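Local coordinates for amine oxidase domain-containing protein (Pyrococcus furiosus, PDB 3NRN), which is of unknown function but binds AMP and is probably an oxidoreductase related to flavin-containing amine oxidases, at residues E149-W154 with L166-E171. Numbering follows the deposited sequence.
Sequences ESFAGW and LELAKE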
ATOM      1  N   GLU A 149       2.275 -15.261  10.143  1.00 25.94           N
ATOM      2  CA  GLU A 149       3.579 -14.609  10.070  1.00 23.30           C
ATOM      3  C   GLU A 149       3.787 -14.166   8.623  1.00 25.42           C
ATOM      4  O   GLU A 149       4.364 -13.111   8.363  1.00 28.76           O
ATOM      5  CB  GLU A 149       4.690 -15.578  10.486  1.00 32.61           C
ATOM      6  CG  GLU A 149       6.089 -14.964  10.541  1.00 39.91           C
ATOM      7  CD  GLU A 149       6.351 -14.159  11.808  1.00 41.37           C
ATOM      8  OE1 GLU A 149       7.483 -13.645  11.961  1.00 40.82           O
ATOM      9  OE2 GLU A 149       5.438 -14.044  12.652  1.00 31.83           O
ATOM     10  N   SER A 150       3.319 -14.980   7.681  1.00 25.02           N
ATOM     11  CA  SER A 150       3.434 -14.634   6.270  1.00 29.61           C
ATOM     12  C   SER A 150       2.508 -13.452   5.986  1.00 25.57           C
ATOM     13  O   SER A 150       2.878 -12.511   5.285  1.00 25.47           O
ATOM     14  CB  SER A 150       3.053 -15.822   5.389  1.00 28.80           C
ATOM     15  OG  SER A 150       4.023 -16.844   5.496  1.00 44.70           O
ATOM     16  N   PHE A 151       1.304 -13.504   6.542  1.00 25.56           N
ATOM     17  CA  PHE A 151       0.351 -12.420   6.363  1.00 28.65           C
ATOM     18  C   PHE A 151       0.970 -11.107   6.848  1.00 24.73           C
ATOM     19  O   PHE A 151       0.937 -10.101   6.144  1.00 24.31           O
ATOM     20  CB  PHE A 151      -0.931 -12.698   7.156  1.00 21.81           C
ATOM     21  CG  PHE A 151      -1.908 -11.559   7.130  1.00 29.10           C
ATOM     22  CD1 PHE A 151      -2.599 -11.243   5.964  1.00 30.60           C
ATOM     23  CD2 PHE A 151      -2.097 -10.768   8.255  1.00 26.95           C
ATOM     24  CE1 PHE A 151      -3.459 -10.155   5.921  1.00 31.33           C
ATOM     25  CE2 PHE A 151      -2.955  -9.676   8.222  1.00 35.36           C
ATOM     26  CZ  PHE A 151      -3.636  -9.367   7.055  1.00 31.14           C
ATOM     27  N   ALA A 152       1.534 -11.128   8.055  1.00 23.12           N
ATOM     28  CA  ALA A 152       2.156  -9.942   8.639  1.00 26.10           C
ATOM     29  C   ALA A 152       3.310  -9.445   7.776  1.00 28.54           C
ATOM     30  O   ALA A 152       3.489  -8.237   7.599  1.00 27.87           O
ATOM     31  CB  ALA A 152       2.650 -10.249  10.064  1.00 26.64           C
ATOM     32  N   GLY A 153       4.095 -10.374   7.238  1.00 29.34           N
ATOM     33  CA  GLY A 153       5.212  -9.981   6.396  1.00 23.82           C
ATOM     34  C   GLY A 153       4.731  -9.348   5.101  1.00 28.30           C
ATOM     35  O   GLY A 153       5.226  -8.307   4.679  1.00 20.46           O
ATOM     36  N   TRP A 154       3.737  -9.971   4.482  1.00 24.72           N
ATOM     37  CA  TRP A 154       3.186  -9.483   3.226  1.00 24.84           C
ATOM     38  C   TRP A 154       2.419  -8.164   3.375  1.00 28.01           C
ATOM     39  O   TRP A 154       2.744  -7.169   2.724  1.00 25.69           O
ATOM     40  CB  TRP A 154       2.275 -10.554   2.623  1.00 28.63           C
ATOM     41  CG  TRP A 154       1.737 -10.211   1.278  1.00 42.80           C
ATOM     42  CD1 TRP A 154       2.411 -10.232   0.093  1.00 38.20           C
ATOM     43  CD2 TRP A 154       0.411  -9.765   0.980  1.00 53.93           C
ATOM     44  NE1 TRP A 154       1.589  -9.826  -0.927  1.00 52.59           N
ATOM     45  CE2 TRP A 154       0.352  -9.531  -0.410  1.00 64.29           C
ATOM     46  CE3 TRP A 154      -0.737  -9.537   1.757  1.00 57.60           C
ATOM     47  CZ2 TRP A 154      -0.814  -9.081  -1.045  1.00 64.90           C
ATOM     48  CZ3 TRP A 154      -1.897  -9.087   1.125  1.00 56.66           C
ATOM     49  CH2 TRP A 154      -1.924  -8.863  -0.263  1.00 63.59           C
ATOM     50  N   LEU A 166      -4.536  -5.558  18.764  1.00 28.77           N
ATOM     51  CA  LEU A 166      -5.531  -4.632  18.250  1.00 33.92           C
ATOM     52  C   LEU A 166      -5.333  -4.349  16.765  1.00 30.60           C
ATOM     53  O   LEU A 166      -6.293  -4.345  15.999  1.00 32.97           O
ATOM     54  CB  LEU A 166      -5.476  -3.320  19.040  1.00 31.87           C
ATOM     55  CG  LEU A 166      -6.540  -2.275  18.698  1.00 35.02           C
ATOM     56  CD1 LEU A 166      -7.932  -2.876  18.845  1.00 36.22           C
ATOM     57  CD2 LEU A 166      -6.376  -1.081  19.609  1.00 34.14           C
ATOM     58  N   GLU A 167      -4.089  -4.111  16.358  1.00 27.76           N
ATOM     59  CA  GLU A 167      -3.808  -3.833  14.956  1.00 25.17           C
ATOM     60  C   GLU A 167      -4.180  -5.027  14.093  1.00 29.16           C
ATOM     61  O   GLU A 167      -4.824  -4.865  13.057  1.00 26.49           O
ATOM     62  CB  GLU A 167      -2.333  -3.482  14.759  1.00 27.09           C
ATOM     63  CG  GLU A 167      -1.934  -3.189  13.315  1.00 29.25           C
ATOM     64  CD  GLU A 167      -2.840  -2.174  12.636  1.00 34.93           C
ATOM     65  OE1 GLU A 167      -3.290  -1.226  13.306  1.00 38.32           O
ATOM     66  OE2 GLU A 167      -3.091  -2.316  11.420  1.00 35.31           O
ATOM     67  N   LEU A 168      -3.785  -6.226  14.519  1.00 26.27           N
ATOM     68  CA  LEU A 168      -4.114  -7.426  13.753  1.00 27.96           C
ATOM     69  C   LEU A 168      -5.622  -7.619  13.698  1.00 28.49           C
ATOM     70  O   LEU A 168      -6.175  -7.999  12.664  1.00 25.95           O
ATOM     71  CB  LEU A 168      -3.482  -8.678  14.377  1.00 28.48           C
ATOM     72  CG  LEU A 168      -3.882  -9.978  13.666  1.00 25.08           C
ATOM     73  CD1 LEU A 168      -3.340  -9.956  12.250  1.00 27.13           C
ATOM     74  CD2 LEU A 168      -3.350 -11.189  14.417  1.00 25.33           C
ATOM     75  N   ALA A 169      -6.281  -7.367  14.824  1.00 31.87           N
ATOM     76  CA  ALA A 169      -7.729  -7.508  14.903  1.00 30.89           C
ATOM     77  C   ALA A 169      -8.392  -6.562  13.907  1.00 25.60           C
ATOM     78  O   ALA A 169      -9.334  -6.940  13.217  1.00 26.37           O
ATOM     79  CB  ALA A 169      -8.213  -7.204  16.321  1.00 29.33           C
ATOM     80  N   LYS A 170      -7.898  -5.332  13.836  1.00 27.45           N
ATOM     81  CA  LYS A 170      -8.470  -4.354  12.915  1.00 24.24           C
ATOM     82  C   LYS A 170      -8.235  -4.735  11.457  1.00 27.37           C
ATOM     83  O   LYS A 170      -9.093  -4.507  10.600  1.00 27.41           O
ATOM     84  CB  LYS A 170      -7.916  -2.961  13.222  1.00 28.09           C
ATOM     85  CG  LYS A 170      -8.470  -2.389  14.523  1.00 24.43           C
ATOM     86  CD  LYS A 170      -7.849  -1.055  14.852  1.00 33.73           C
ATOM     87  CE  LYS A 170      -8.528  -0.413  16.045  1.00 36.15           C
ATOM     88  NZ  LYS A 170      -7.919   0.910  16.376  1.00 36.92           N
ATOM     89  N   GLU A 171      -7.080  -5.323  11.171  1.00 28.94           N
ATOM     90  CA  GLU A 171      -6.791  -5.761   9.810  1.00 26.05           C
ATOM     91  C   GLU A 171      -7.664  -6.980   9.502  1.00 30.25           C
ATOM     92  O   GLU A 171      -8.061  -7.208   8.356  1.00 24.95           O
ATOM     93  CB  GLU A 171      -5.301  -6.091   9.672  1.00 33.90           C
ATOM     94  CG  GLU A 171      -4.436  -4.837   9.596  1.00 25.26           C
ATOM     95  CD  GLU A 171      -2.953  -5.125   9.623  1.00 32.87           C
ATOM     96  OE1 GLU A 171      -2.528  -6.171   9.093  1.00 21.64           O
ATOM     97  OE2 GLU A 171      -2.203  -4.287  10.164  1.00 38.86           O
TER
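In Phe-151 CG stands anti to the backbone N (chi1 174°), which sends the ring out from helix 142-156 toward helix 165-178. Glu-171 takes a different first torsion, with CG anti to the carbonyl carbon (chi1 -76°), and its extended chain brings the carboxylate to the ring. Leu-168, one turn earlier on the same helix, reaches the ring with one methyl.

One corner of the ring does most of the touching. Phe-151 CE2 lies 3.6 Å from Glu-171 OE1 and 4.1 Å from Leu-168 CD1. The same oxygen, Glu-171 OE1, is 3.9 Å from Phe-151 CZ. It approaches obliquely, and the ring and carboxylate planes are 52° apart. The contact with Leu-168 is apolar; that with Glu-171 sets a carboxylate oxygen against aromatic carbons.

Glu-171 OE2 faces away from the ring, 2.5 Å from Glu-167 OE2. At this distance one of the two acids probably holds a proton. Asp-156 also lies close to Glu-171 OE1, which would probably favour a protonated carboxyl group in this cluster. Glu-167 OE2 accepts a hydrogen bond from Gly-385 N.

Phe-151 also packs on Phe-288 of strand 286-288, and Leu-168 on helix 130-137. The contact is a small, buried helix-helix interface. It joins two consecutive helices within the amine oxidase family region, away from the AMP pocket of the Rossmann-type nucleotide-binding part.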